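Local coordinates for putative oxidoreductase with NAD(P)-binding Rossmann-fold domain (PDB 3UUW), which probably acts as an NAD(P)-dependent oxidoreductase of the Gfo/Idh/MocA family, binding its dinucleotide cofactor on a Rossmann-fold domain, at residues A[9-14]-A[71-76]; A[59-64]-A[83-88]; A[90-95]-A[117-122]; A[105-110]-A[292-297]; A[35-40]-A[52-57]. One frame throughout, in Å; residues are numbered along the deposited sequence.

Contact 1: A[9-14]-A[71-76]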
# COMPACT_ATOMS: atom_id res chain seq x y z
N MET A 9 13.11 -10.86 40.83
CA MET A 9 11.84 -11.13 40.15
C MET A 9 11.61 -12.62 39.97
O MET A 9 12.55 -13.37 39.70
CB MET A 9 11.84 -10.41 38.79
CG MET A 9 10.57 -10.54 37.91
SD MET A 9 10.44 -12.07 36.98
CE MET A 9 11.72 -11.83 35.76
N GLY A 10 10.35 -13.02 40.10
CA GLY A 10 9.93 -14.38 39.82
C GLY A 10 8.78 -14.32 38.84
O GLY A 10 8.11 -13.28 38.72
N MET A 11 8.51 -15.43 38.18
CA MET A 11 7.39 -15.53 37.27
C MET A 11 6.50 -16.68 37.70
O MET A 11 6.99 -17.76 38.01
CB MET A 11 7.87 -15.78 35.83
CG MET A 11 6.75 -15.81 34.81
SD MET A 11 7.37 -15.86 33.11
CE MET A 11 8.03 -14.22 32.93
N ILE A 12 5.18 -16.44 37.70
CA ILE A 12 4.20 -17.48 37.97
C ILE A 12 3.29 -17.62 36.77
O ILE A 12 2.66 -16.64 36.33
CB ILE A 12 3.39 -17.17 39.27
CG1 ILE A 12 4.30 -17.28 40.49
CG2 ILE A 12 2.21 -18.09 39.41
CD1 ILE A 12 3.67 -16.80 41.81
N GLY A 13 3.17 -18.85 36.26
CA GLY A 13 2.37 -19.14 35.08
C GLY A 13 3.28 -19.11 33.88
O GLY A 13 3.79 -18.05 33.51
N LEU A 14 3.57 -20.27 33.32
CA LEU A 14 4.47 -20.36 32.18
C LEU A 14 3.74 -20.90 30.95
O LEU A 14 4.30 -21.68 30.18
CB LEU A 14 5.67 -21.22 32.53
CG LEU A 14 6.50 -20.76 33.73
CD1 LEU A 14 7.55 -21.81 34.10
CD2 LEU A 14 7.15 -19.41 33.44
N PHE A 71 5.81 -11.48 38.06
CA PHE A 71 5.02 -11.41 36.81
C PHE A 71 4.11 -12.64 36.83
O PHE A 71 4.58 -13.78 36.90
CB PHE A 71 5.94 -11.42 35.56
CG PHE A 71 6.52 -10.08 35.23
CD1 PHE A 71 7.59 -9.57 35.93
CD2 PHE A 71 6.01 -9.34 34.17
CE1 PHE A 71 8.12 -8.34 35.63
CE2 PHE A 71 6.54 -8.10 33.86
CZ PHE A 71 7.58 -7.61 34.58
N LEU A 72 2.81 -12.38 36.86
CA LEU A 72 1.78 -13.40 36.95
C LEU A 72 1.01 -13.53 35.63
O LEU A 72 0.34 -12.59 35.18
CB LEU A 72 0.82 -13.04 38.08
CG LEU A 72 -0.36 -13.95 38.27
CD1 LEU A 72 0.08 -15.36 38.64
CD2 LEU A 72 -1.27 -13.37 39.36
N HIS A 73 1.10 -14.70 35.02
CA HIS A 73 0.49 -14.92 33.70
C HIS A 73 -0.45 -16.09 33.74
O HIS A 73 -0.57 -16.83 32.77
CB HIS A 73 1.58 -15.13 32.62
CG HIS A 73 2.66 -14.10 32.66
ND1 HIS A 73 2.46 -12.78 32.34
CD2 HIS A 73 3.97 -14.21 32.99
CE1 HIS A 73 3.58 -12.11 32.49
NE2 HIS A 73 4.52 -12.95 32.88
N SER A 74 -1.14 -16.25 34.86
CA SER A 74 -2.11 -17.35 35.05
C SER A 74 -3.49 -17.01 34.50
O SER A 74 -3.76 -15.88 34.08
CB SER A 74 -2.21 -17.71 36.53
OG SER A 74 -2.83 -16.67 37.27
N SER A 75 -4.38 -18.00 34.49
CA SER A 75 -5.72 -17.80 33.98
C SER A 75 -6.45 -16.77 34.81
O SER A 75 -6.27 -16.72 36.02
CB SER A 75 -6.50 -19.10 34.03
OG SER A 75 -6.73 -19.51 35.37
N THR A 76 -7.31 -16.01 34.15
CA THR A 76 -8.06 -14.95 34.81
C THR A 76 -8.75 -15.39 36.10
O THR A 76 -8.73 -14.68 37.08
CB THR A 76 -9.12 -14.39 33.87
OG1 THR A 76 -8.49 -13.87 32.71
CG2 THR A 76 -9.93 -13.29 34.56
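Met11 and Ile12 pair in parallel with Phe71 and Leu72. Strands 8-12 and 69-72 are neighbours in the Rossmann sheet. Three backbone bonds hold them. Phe71 N binds Gly10 O, Ile12 N binds Phe71 O at 2.8 Å, and His73 N binds Ile12 O at 2.8 Å.

The tight part is the sheet and its two faces. On one face the CG2 methyl of Ile12 meets CD1 of Leu72 at 3.5 Å, the two side chains crossing obliquely. Helix 79-88 covers this face. On the other lie Met9, Met11 and Phe71; helix 16-26 covers Met11 and part of Phe71, while Met9 packs on Phe34. Met9 sets its CG 3.7 Å from Phe71 CD1, at the ring edge. Its SD makes a Met-aromatic contact with the same ring. Met11 has CG anti to its backbone N (chi1 -176°), and this CG lies 3.7 Å from CD2 of His73, at the imidazole edge. Met11 crosses His73 at about a right angle, its SD also at the ring edge and its CE 3.7 Å from His73 NE2.

Beyond His73 the segments part. Ser74 is only partly buried and bonds to Thr78. Gly13 sits where they diverge. With phi of 95°, a value that favours glycine, it lies close against the His73 backbone. Its buried carbonyl O has no partner in the model.

Gly13 belongs to a GxGxxA pattern, consistent with the dinucleotide-binding turn of Rossmann domains. His73 ND1 is bonded to Asp96 OD2, so the imidazole is tied to the next strand's end while Met11 carbons and sulfur meet its CD2-NE2 edge.

Contact 2: A[59-64]-A[83-88]; sequences SIESLA and IKILLN
Ile60 and Ala64 of the short helix 60-64 pack against Leu86 of helix 79-88, on one side of the parallel sheet of the Rossmann fold. The two helix segments run in roughly the same direction, 30° apart, with axes 10.2 Å at closest approach. The segments bury 196 Å², and the closest contacts are all between side chains.

Apolar contacts carry the centre. Leu86 points one methyl, CD2, at the short helix. That methyl meets Ala64 CB at 3.7 Å and Ile60 CG2 at 3.8 Å, so it touches residues one helical turn apart. The Ile60 and Leu86 side chains cross at about a right angle. CG2 of Ile60, anti to the backbone N, is the branch that does the touching. The same methyl also approaches CG2 of Ile85, more loosely, at 4.2 Å. Ile60 and Leu86 both touch Ile12 of strand 8-12 as well, which places this pair of helices directly on the sheet.

A mixed polar and apolar contact borders that centre. Glu61 bends at chi2 (82°), and its carboxylate comes over to Ile85. Both residues are partly exposed, so the acid and the branched chain lie toward the surface.

The side-chain polar bonds gather at the start of the short helix. Ser59 is its N-cap residue, and its hydroxyl OG is hydrogen-bonded to Ser62 OG at 3.0 Å. Ser62 OG is also bonded to Asp58 OD1. On the outer side of the contact, Glu61 OE2 ends 3.7 Å from Ile85 CD1.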
# COMPACT_ATOMS: atom_id res chain seq x y z
N SER A 59 6.27 -24.11 44.42
CA SER A 59 5.01 -23.46 44.80
C SER A 59 5.08 -21.95 44.67
O SER A 59 6.16 -21.36 44.63
CB SER A 59 4.65 -23.79 46.26
OG SER A 59 5.54 -23.18 47.17
N ILE A 60 3.90 -21.35 44.60
CA ILE A 60 3.74 -19.90 44.57
C ILE A 60 4.39 -19.30 45.80
O ILE A 60 5.10 -18.30 45.72
CB ILE A 60 2.24 -19.51 44.57
CG1 ILE A 60 1.62 -19.84 43.23
CG2 ILE A 60 2.06 -18.00 44.89
CD1 ILE A 60 0.08 -19.98 43.28
N GLU A 61 4.14 -19.91 46.96
CA GLU A 61 4.64 -19.36 48.21
C GLU A 61 6.16 -19.39 48.33
O GLU A 61 6.76 -18.40 48.70
CB GLU A 61 3.99 -20.04 49.41
CG GLU A 61 2.51 -19.78 49.54
CD GLU A 61 1.62 -20.67 48.66
OE1 GLU A 61 2.14 -21.58 47.97
OE2 GLU A 61 0.38 -20.43 48.68
N SER A 62 6.78 -20.52 47.99
CA SER A 62 8.23 -20.62 48.09
C SER A 62 8.94 -19.64 47.16
O SER A 62 9.99 -19.10 47.51
CB SER A 62 8.71 -22.05 47.81
OG SER A 62 8.39 -22.47 46.51
N LEU A 63 8.38 -19.41 45.98
CA LEU A 63 8.98 -18.47 45.05
C LEU A 63 8.82 -17.04 45.57
O LEU A 63 9.79 -16.27 45.60
CB LEU A 63 8.37 -18.59 43.66
CG LEU A 63 8.84 -17.60 42.59
CD1 LEU A 63 10.38 -17.68 42.36
CD2 LEU A 63 8.07 -17.84 41.30
N ALA A 64 7.60 -16.69 45.98
CA ALA A 64 7.29 -15.34 46.42
C ALA A 64 8.17 -14.90 47.58
O ALA A 64 8.55 -13.74 47.66
CB ALA A 64 5.83 -15.21 46.80
N ILE A 83 -3.18 -13.39 43.71
CA ILE A 83 -2.70 -12.04 44.03
C ILE A 83 -2.85 -11.73 45.53
O ILE A 83 -2.01 -11.05 46.09
CB ILE A 83 -3.38 -10.97 43.16
CG1 ILE A 83 -3.05 -11.22 41.68
CG2 ILE A 83 -2.90 -9.55 43.58
CD1 ILE A 83 -3.81 -10.32 40.68
N LYS A 84 -3.91 -12.23 46.16
CA LYS A 84 -4.10 -12.02 47.58
C LYS A 84 -2.91 -12.63 48.34
O LYS A 84 -2.33 -11.98 49.20
CB LYS A 84 -5.45 -12.58 48.01
CG LYS A 84 -5.87 -12.30 49.43
CD LYS A 84 -7.42 -12.38 49.57
CE LYS A 84 -8.03 -13.57 48.80
NZ LYS A 84 -9.47 -13.85 49.14
N ILE A 85 -2.52 -13.85 47.98
CA ILE A 85 -1.34 -14.51 48.59
C ILE A 85 -0.05 -13.69 48.39
O ILE A 85 0.71 -13.45 49.33
CB ILE A 85 -1.14 -15.91 48.00
CG1 ILE A 85 -2.27 -16.84 48.45
CG2 ILE A 85 0.23 -16.47 48.37
CD1 ILE A 85 -2.32 -18.16 47.70
N LEU A 86 0.17 -13.23 47.16
CA LEU A 86 1.39 -12.51 46.80
C LEU A 86 1.53 -11.18 47.52
O LEU A 86 2.57 -10.88 48.08
CB LEU A 86 1.44 -12.30 45.28
CG LEU A 86 1.57 -13.57 44.43
CD1 LEU A 86 1.56 -13.24 42.90
CD2 LEU A 86 2.84 -14.32 44.81
N LEU A 87 0.46 -10.40 47.52
CA LEU A 87 0.47 -9.11 48.19
C LEU A 87 0.69 -9.31 49.69
O LEU A 87 1.43 -8.57 50.32
CB LEU A 87 -0.83 -8.34 47.90
CG LEU A 87 -1.05 -7.91 46.46
CD1 LEU A 87 -2.45 -7.31 46.29
CD2 LEU A 87 0.03 -6.94 45.99
N ASN A 88 0.11 -10.35 50.26
CA ASN A 88 0.29 -10.59 51.69
C ASN A 88 1.70 -11.07 52.04
O ASN A 88 2.13 -10.91 53.18
CB ASN A 88 -0.80 -11.52 52.23
CG ASN A 88 -2.08 -10.76 52.52
OD1 ASN A 88 -2.04 -9.68 53.09
ND2 ASN A 88 -3.21 -11.33 52.14

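Contact 3: A[90-95]-A[117-122]; sequences GVHVYV and NLNLMV
His92 to Val95 run parallel to Asn119 to Val122, with the strand axes 10° apart and 4.9 Å at closest approach. Three backbone bonds zip them. Val93 N binds Asn119 O, Met121 N binds Val93 O, and Val95 N binds Met121 O, each at 2.9 Å.

At the start of the pair a side chain takes over from the backbone. Asn119 N donates to His92 ND1 at 3.0 Å. The N-H points straight at the nitrogen (180°) and lies close to the ring plane. With ND1 accepting, the ring is probably neutral with its proton on NE2. Leu118 also covers the ring: its CD2 methyl sits over one face, offset toward the rim and 3.9 Å from the centroid, in a CH-pi contact.

Further along, Val93 and Leu120 lie side by side on the face covered by helix 79-88 and helix 103-116. Val95 and Val122 follow them, also side by side. Tyr94 and Met121 fill the other face, against helix 269-281. Met121 is extended beyond CG, and its SD meets Tyr94 CD2 at 4.0 Å, at the ring edge. Tyr94 OH is bonded to Tyr22 OH.

Gly90 and Asn117 each end a preceding helix with a Schellman motif. Strand 92-95, helix 103-116 and strand 120-122 form a beta-alpha-beta unit of the Rossmann fold.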
# COMPACT_ATOMS: atom_id res chain seq x y z
N GLY A 90 4.25 -9.68 50.50
CA GLY A 90 5.07 -8.47 50.32
C GLY A 90 5.73 -8.30 48.97
O GLY A 90 6.74 -7.61 48.86
N VAL A 91 5.13 -8.86 47.93
CA VAL A 91 5.71 -8.73 46.60
C VAL A 91 4.83 -7.87 45.69
O VAL A 91 3.61 -7.98 45.72
CB VAL A 91 5.98 -10.10 45.93
CG1 VAL A 91 6.88 -10.98 46.82
CG2 VAL A 91 4.70 -10.82 45.61
N HIS A 92 5.47 -7.04 44.87
CA HIS A 92 4.78 -6.25 43.84
C HIS A 92 4.30 -7.24 42.79
O HIS A 92 4.92 -8.29 42.57
CB HIS A 92 5.71 -5.27 43.15
CG HIS A 92 6.41 -4.33 44.07
ND1 HIS A 92 5.84 -3.14 44.50
CD2 HIS A 92 7.62 -4.39 44.65
CE1 HIS A 92 6.69 -2.52 45.29
NE2 HIS A 92 7.78 -3.25 45.40
N VAL A 93 3.20 -6.91 42.12
CA VAL A 93 2.62 -7.85 41.17
C VAL A 93 2.26 -7.20 39.85
O VAL A 93 1.60 -6.16 39.83
CB VAL A 93 1.37 -8.49 41.73
CG1 VAL A 93 0.71 -9.44 40.69
CG2 VAL A 93 1.71 -9.25 43.01
N TYR A 94 2.79 -7.76 38.78
CA TYR A 94 2.35 -7.46 37.42
C TYR A 94 1.49 -8.63 36.95
O TYR A 94 1.90 -9.79 37.04
CB TYR A 94 3.53 -7.29 36.48
CG TYR A 94 3.18 -7.07 35.02
CD1 TYR A 94 2.80 -8.15 34.19
CD2 TYR A 94 3.20 -5.79 34.47
CE1 TYR A 94 2.48 -7.94 32.85
CE2 TYR A 94 2.89 -5.58 33.13
CZ TYR A 94 2.52 -6.65 32.33
OH TYR A 94 2.22 -6.41 31.00
N VAL A 95 0.29 -8.34 36.46
CA VAL A 95 -0.63 -9.41 36.01
C VAL A 95 -1.24 -9.04 34.66
O VAL A 95 -1.52 -7.87 34.39
CB VAL A 95 -1.74 -9.68 37.09
CG1 VAL A 95 -2.66 -8.46 37.25
CG2 VAL A 95 -2.55 -10.86 36.76
N ASN A 117 1.86 -0.94 50.51
CA ASN A 117 2.76 -0.09 49.75
C ASN A 117 3.42 -0.86 48.61
O ASN A 117 4.65 -0.81 48.40
CB ASN A 117 3.80 0.57 50.64
CG ASN A 117 3.92 2.04 50.34
OD1 ASN A 117 4.69 2.45 49.48
ND2 ASN A 117 3.07 2.84 51.01
N LEU A 118 2.58 -1.58 47.86
CA LEU A 118 3.04 -2.38 46.74
C LEU A 118 2.33 -1.97 45.45
O LEU A 118 1.19 -1.49 45.47
CB LEU A 118 2.73 -3.86 47.00
CG LEU A 118 3.44 -4.46 48.21
CD1 LEU A 118 2.85 -5.85 48.50
CD2 LEU A 118 4.96 -4.53 47.99
N ASN A 119 3.02 -2.14 44.33
CA ASN A 119 2.45 -1.85 43.03
C ASN A 119 1.76 -3.09 42.50
O ASN A 119 2.32 -4.20 42.52
CB ASN A 119 3.53 -1.43 42.03
CG ASN A 119 4.14 -0.08 42.36
OD1 ASN A 119 3.45 0.79 42.91
ND2 ASN A 119 5.42 0.11 42.01
N LEU A 120 0.51 -2.89 42.10
CA LEU A 120 -0.30 -3.93 41.45
C LEU A 120 -0.62 -3.33 40.10
O LEU A 120 -1.39 -2.37 40.03
CB LEU A 120 -1.57 -4.21 42.26
CG LEU A 120 -2.59 -5.18 41.66
CD1 LEU A 120 -1.97 -6.53 41.38
CD2 LEU A 120 -3.82 -5.31 42.61
N MET A 121 0.02 -3.85 39.05
CA MET A 121 -0.13 -3.31 37.70
C MET A 121 -0.76 -4.34 36.76
O MET A 121 -0.37 -5.51 36.77
CB MET A 121 1.25 -2.96 37.14
CG MET A 121 1.23 -2.18 35.85
SD MET A 121 2.94 -1.87 35.33
CE MET A 121 2.62 -0.78 33.92
N VAL A 122 -1.69 -3.87 35.92
CA VAL A 122 -2.34 -4.71 34.92
C VAL A 122 -1.70 -4.44 33.57
O VAL A 122 -1.42 -3.28 33.20
CB VAL A 122 -3.86 -4.48 34.88
CG1 VAL A 122 -4.50 -5.24 33.73
CG2 VAL A 122 -4.49 -4.88 36.26

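Contact 4: A[105-110]-A[292-297]; sequences QGEELI and ECIKAQ
Ile294 packs against Gly106, Glu107 and Ile110 in a small apolar contact between the Rossmann domain and the C-terminal part of the chain. Helix 103-116 is the crossover helix of a Rossmann beta-alpha-beta unit. Ile294 is the N-cap residue of helix 295-305, and 181 residues separate the two segments. The contact is buried but modest, at 163 Å².

The two isoleucines reach toward each other tip to tip, with CD1 of Ile110 3.7 Å from CD1 of Ile294. Ile294 has chi1 at 52°, which places CG1 in the crowded position between its backbone N and carbonyl carbon. Gly106, without a side chain, brings its CA 4.5 Å from Ile294 CG2. Cys293 stands farther back, its CB 4.4 Å from Ile110 CD1. Leu99 touches both isoleucines and extends the apolar patch.

One charged group borders it. Glu107 OE2 forms a salt bridge with Arg298, which adds an ionic tie to helix 295-305. The Glu107 chain crosses that of Ile294 at about a right angle, with its CG 3.5 Å from Ile294 CD1.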
# COMPACT_ATOMS: atom_id res chain seq x y z
N GLN A 105 -13.72 -7.74 43.02
CA GLN A 105 -12.50 -8.42 43.44
C GLN A 105 -11.28 -7.55 43.17
O GLN A 105 -10.39 -7.44 44.02
CB GLN A 105 -12.35 -9.75 42.72
CG GLN A 105 -13.29 -10.82 43.23
CD GLN A 105 -13.29 -12.04 42.36
OE1 GLN A 105 -12.65 -12.08 41.31
NE2 GLN A 105 -14.03 -13.04 42.78
N GLY A 106 -11.22 -6.96 41.98
CA GLY A 106 -10.14 -6.04 41.66
C GLY A 106 -9.99 -4.88 42.66
O GLY A 106 -8.88 -4.55 43.08
N GLU A 107 -11.12 -4.28 43.05
CA GLU A 107 -11.09 -3.18 44.01
C GLU A 107 -10.50 -3.61 45.36
O GLU A 107 -9.77 -2.85 45.99
CB GLU A 107 -12.50 -2.61 44.20
CG GLU A 107 -13.00 -1.84 42.97
CD GLU A 107 -14.49 -1.45 43.05
OE1 GLU A 107 -15.28 -2.21 43.62
OE2 GLU A 107 -14.87 -0.39 42.52
N GLU A 108 -10.79 -4.83 45.77
CA GLU A 108 -10.28 -5.37 47.02
C GLU A 108 -8.76 -5.55 46.94
O GLU A 108 -8.04 -5.21 47.87
CB GLU A 108 -10.94 -6.70 47.36
CG GLU A 108 -10.49 -7.28 48.70
CD GLU A 108 -10.93 -8.70 48.93
OE1 GLU A 108 -11.86 -9.17 48.23
OE2 GLU A 108 -10.36 -9.35 49.84
N LEU A 109 -8.29 -6.09 45.82
CA LEU A 109 -6.86 -6.30 45.60
C LEU A 109 -6.10 -4.97 45.56
O LEU A 109 -5.02 -4.86 46.10
CB LEU A 109 -6.59 -7.10 44.34
CG LEU A 109 -7.16 -8.53 44.29
CD1 LEU A 109 -7.00 -9.10 42.87
CD2 LEU A 109 -6.48 -9.41 45.37
N ILE A 110 -6.69 -3.96 44.92
CA ILE A 110 -6.07 -2.64 44.84
C ILE A 110 -5.86 -2.08 46.24
O ILE A 110 -4.78 -1.55 46.58
CB ILE A 110 -6.88 -1.67 43.93
CG1 ILE A 110 -6.73 -2.09 42.46
CG2 ILE A 110 -6.42 -0.19 44.14
CD1 ILE A 110 -7.89 -1.56 41.54
N GLU A 292 -7.29 2.95 37.13
CA GLU A 292 -6.78 2.68 35.78
C GLU A 292 -6.72 1.18 35.48
O GLU A 292 -6.88 0.77 34.33
CB GLU A 292 -5.40 3.32 35.57
CG GLU A 292 -5.44 4.83 35.53
CD GLU A 292 -6.25 5.35 34.35
OE1 GLU A 292 -6.19 4.74 33.28
OE2 GLU A 292 -6.95 6.38 34.50
N CYS A 293 -6.54 0.36 36.50
CA CYS A 293 -6.46 -1.10 36.33
C CYS A 293 -7.81 -1.73 35.98
O CYS A 293 -7.84 -2.83 35.44
CB CYS A 293 -5.97 -1.79 37.63
SG CYS A 293 -4.25 -1.47 38.04
N ILE A 294 -8.91 -1.04 36.31
CA ILE A 294 -10.24 -1.64 36.25
C ILE A 294 -11.29 -0.80 35.54
O ILE A 294 -12.41 -1.25 35.41
CB ILE A 294 -10.75 -1.98 37.70
CG1 ILE A 294 -10.64 -0.75 38.63
CG2 ILE A 294 -9.95 -3.12 38.26
CD1 ILE A 294 -11.26 -0.97 40.04
N LYS A 295 -10.92 0.38 35.05
CA LYS A 295 -11.95 1.25 34.47
C LYS A 295 -12.55 0.69 33.18
O LYS A 295 -13.75 0.81 32.97
CB LYS A 295 -11.47 2.68 34.29
CG LYS A 295 -10.41 2.94 33.35
CD LYS A 295 -10.32 4.50 33.26
CE LYS A 295 -9.33 4.99 32.30
NZ LYS A 295 -9.24 6.49 32.41
N ALA A 296 -11.72 0.09 32.32
CA ALA A 296 -12.24 -0.55 31.11
C ALA A 296 -13.14 -1.74 31.50
O ALA A 296 -14.24 -1.94 30.95
CB ALA A 296 -11.09 -1.02 30.20
N GLN A 297 -12.70 -2.52 32.48
CA GLN A 297 -13.48 -3.67 32.93
C GLN A 297 -14.84 -3.25 33.52
O GLN A 297 -15.84 -3.92 33.28
CB GLN A 297 -12.70 -4.48 33.95
CG GLN A 297 -13.32 -5.84 34.24
CD GLN A 297 -12.49 -6.63 35.23
OE1 GLN A 297 -11.46 -6.14 35.71
NE2 GLN A 297 -12.96 -7.83 35.56

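Contact 5: A[35-40]-A[52-57]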
# COMPACT_ATOMS: atom_id res chain seq x y z
N VAL A 35 15.01 -14.77 39.72
CA VAL A 35 15.18 -15.74 40.80
C VAL A 35 14.65 -17.12 40.50
O VAL A 35 15.27 -18.13 40.89
CB VAL A 35 14.51 -15.20 42.10
CG1 VAL A 35 14.42 -16.28 43.18
CG2 VAL A 35 15.26 -13.98 42.58
N GLY A 36 13.51 -17.19 39.84
CA GLY A 36 12.89 -18.47 39.55
C GLY A 36 11.52 -18.35 38.95
O GLY A 36 11.00 -17.25 38.74
N ALA A 37 10.92 -19.51 38.69
CA ALA A 37 9.62 -19.55 38.09
C ALA A 37 8.84 -20.77 38.57
O ALA A 37 9.42 -21.79 38.92
CB ALA A 37 9.74 -19.57 36.55
N PHE A 38 7.52 -20.63 38.59
CA PHE A 38 6.63 -21.69 38.98
C PHE A 38 5.47 -21.72 38.02
O PHE A 38 4.98 -20.67 37.57
CB PHE A 38 6.07 -21.47 40.40
CG PHE A 38 4.89 -22.36 40.72
CD1 PHE A 38 5.09 -23.67 41.12
CD2 PHE A 38 3.60 -21.92 40.51
CE1 PHE A 38 4.01 -24.50 41.36
CE2 PHE A 38 2.52 -22.73 40.75
CZ PHE A 38 2.71 -24.02 41.18
N THR A 39 5.07 -22.94 37.68
CA THR A 39 3.83 -23.21 36.99
C THR A 39 3.34 -24.58 37.53
O THR A 39 4.15 -25.42 37.90
CB THR A 39 3.98 -23.12 35.44
OG1 THR A 39 2.69 -22.92 34.85
CG2 THR A 39 4.65 -24.37 34.84
N PRO A 40 2.01 -24.79 37.61
CA PRO A 40 1.53 -26.04 38.24
C PRO A 40 1.99 -27.34 37.63
O PRO A 40 2.14 -28.33 38.34
CB PRO A 40 0.01 -25.92 38.10
CG PRO A 40 -0.25 -24.49 38.11
CD PRO A 40 0.92 -23.81 37.46
N TYR A 52 15.90 -21.94 29.86
CA TYR A 52 16.40 -20.60 30.15
C TYR A 52 17.37 -20.49 31.33
O TYR A 52 17.79 -19.37 31.69
CB TYR A 52 15.24 -19.68 30.43
CG TYR A 52 14.39 -19.30 29.25
CD1 TYR A 52 14.90 -18.50 28.26
CD2 TYR A 52 13.06 -19.69 29.18
CE1 TYR A 52 14.12 -18.11 27.19
CE2 TYR A 52 12.26 -19.30 28.12
CZ TYR A 52 12.80 -18.50 27.13
OH TYR A 52 12.04 -18.10 26.06
N ARG A 53 17.71 -21.63 31.93
CA ARG A 53 18.63 -21.68 33.07
C ARG A 53 18.12 -20.88 34.25
O ARG A 53 18.87 -20.16 34.91
CB ARG A 53 20.04 -21.23 32.67
CG ARG A 53 20.70 -22.14 31.62
CD ARG A 53 21.84 -21.38 30.87
NE ARG A 53 21.29 -20.20 30.23
CZ ARG A 53 20.63 -20.19 29.07
NH1 ARG A 53 20.43 -21.31 28.38
NH2 ARG A 53 20.13 -19.04 28.62
N ILE A 54 16.83 -21.03 34.49
CA ILE A 54 16.14 -20.40 35.60
C ILE A 54 15.85 -21.50 36.61
O ILE A 54 15.62 -22.66 36.25
CB ILE A 54 14.80 -19.77 35.15
CG1 ILE A 54 15.03 -18.65 34.13
CG2 ILE A 54 14.08 -19.15 36.33
CD1 ILE A 54 13.75 -18.15 33.47
N MET A 55 15.84 -21.13 37.88
CA MET A 55 15.57 -22.07 38.97
C MET A 55 14.07 -22.35 39.05
O MET A 55 13.28 -21.43 39.17
CB MET A 55 16.05 -21.47 40.29
CG MET A 55 15.81 -22.35 41.52
SD MET A 55 16.73 -23.90 41.47
CE MET A 55 18.41 -23.29 41.47
N PRO A 56 13.68 -23.64 38.96
CA PRO A 56 12.26 -23.96 39.14
C PRO A 56 11.89 -24.00 40.62
O PRO A 56 12.68 -24.50 41.45
CB PRO A 56 12.13 -25.35 38.53
CG PRO A 56 13.47 -25.96 38.67
CD PRO A 56 14.48 -24.83 38.63
N PHE A 57 10.71 -23.49 40.95
CA PHE A 57 10.19 -23.53 42.32
C PHE A 57 8.96 -24.43 42.39
O PHE A 57 8.23 -24.60 41.41
CB PHE A 57 9.87 -22.12 42.83
CG PHE A 57 11.08 -21.36 43.34
CD1 PHE A 57 12.06 -20.91 42.47
CD2 PHE A 57 11.25 -21.12 44.70
CE1 PHE A 57 13.18 -20.22 42.94
CE2 PHE A 57 12.36 -20.43 45.18
CZ PHE A 57 13.33 -19.99 44.30
O HOH W 1 17.09 -18.43 38.26
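An outer strand of the Rossmann sheet, 33-38, is bordered here by the loop that follows helix 42-52. Ala37 and Phe57 tie the two backbones together. Ala37 N binds Met55 O at 3.1 Å, and Phe57 N binds Ala37 O at 2.9 Å. Ala37 and Pro56 form a single bridge. From Val35 to Phe38 and from Ile54 to Phe57 the backbones run 55° apart, consistent with so short a pairing.

Gly36 has no side chain, and its CA lies 3.0 Å from Met55 O and close to the Phe57 ring. The CG2 methyl of Ile54 also rests on it, 3.5 Å from Gly36 CA. CG2, anti to the Ile54 backbone N, is the branch that does the touching.

Within the fold this segment closes a beta-alpha connection. Strand 33-38 leads into helix 42-52, and the chain returns beside the strand before helix 60-64. Arg53 ends helix 42-52 with a Schellman motif and bonds to Thr27, Ser29 and Tyr52 of a neighbouring subunit.

Phe57 extends its ring back beside the start of the strand. The ring edge at CE1 faces Val35 O, and CZ meets Val35 CG1 at 4.0 Å, the two side chains crossing at a slant. Phe38 is met the other way round: Phe57 O lies in the plane of its ring, at the edge, 3.3 Å from Phe38 CD1. A water accepts from Met55 N at 3.0 Å and donates a weak bond to Val35 O.

Overall arrangement
Contacts 5, 1 and 3 follow one another across the same five-stranded parallel sheet. Strand 33-38 pairs with 8-12, where Met9 O lies 2.8 Å from Val35 N. Strand 69-72 pairs with 92-95, where Leu72 N lies 2.7 Å from Tyr94 O. Contact 2 lies on the sheet beside contacts 1 and 3, each with centres about 11 Å away. Contact 4 touches contact 3 through Val122 and Cys293, and links the sheet's far edge to the C-terminal part. It is the most distant from contact 5, about 17 Å between nearest atoms. The presumed cofactor turn at Gly13 belongs to contact 1, with Phe38 of contact 5 nearby.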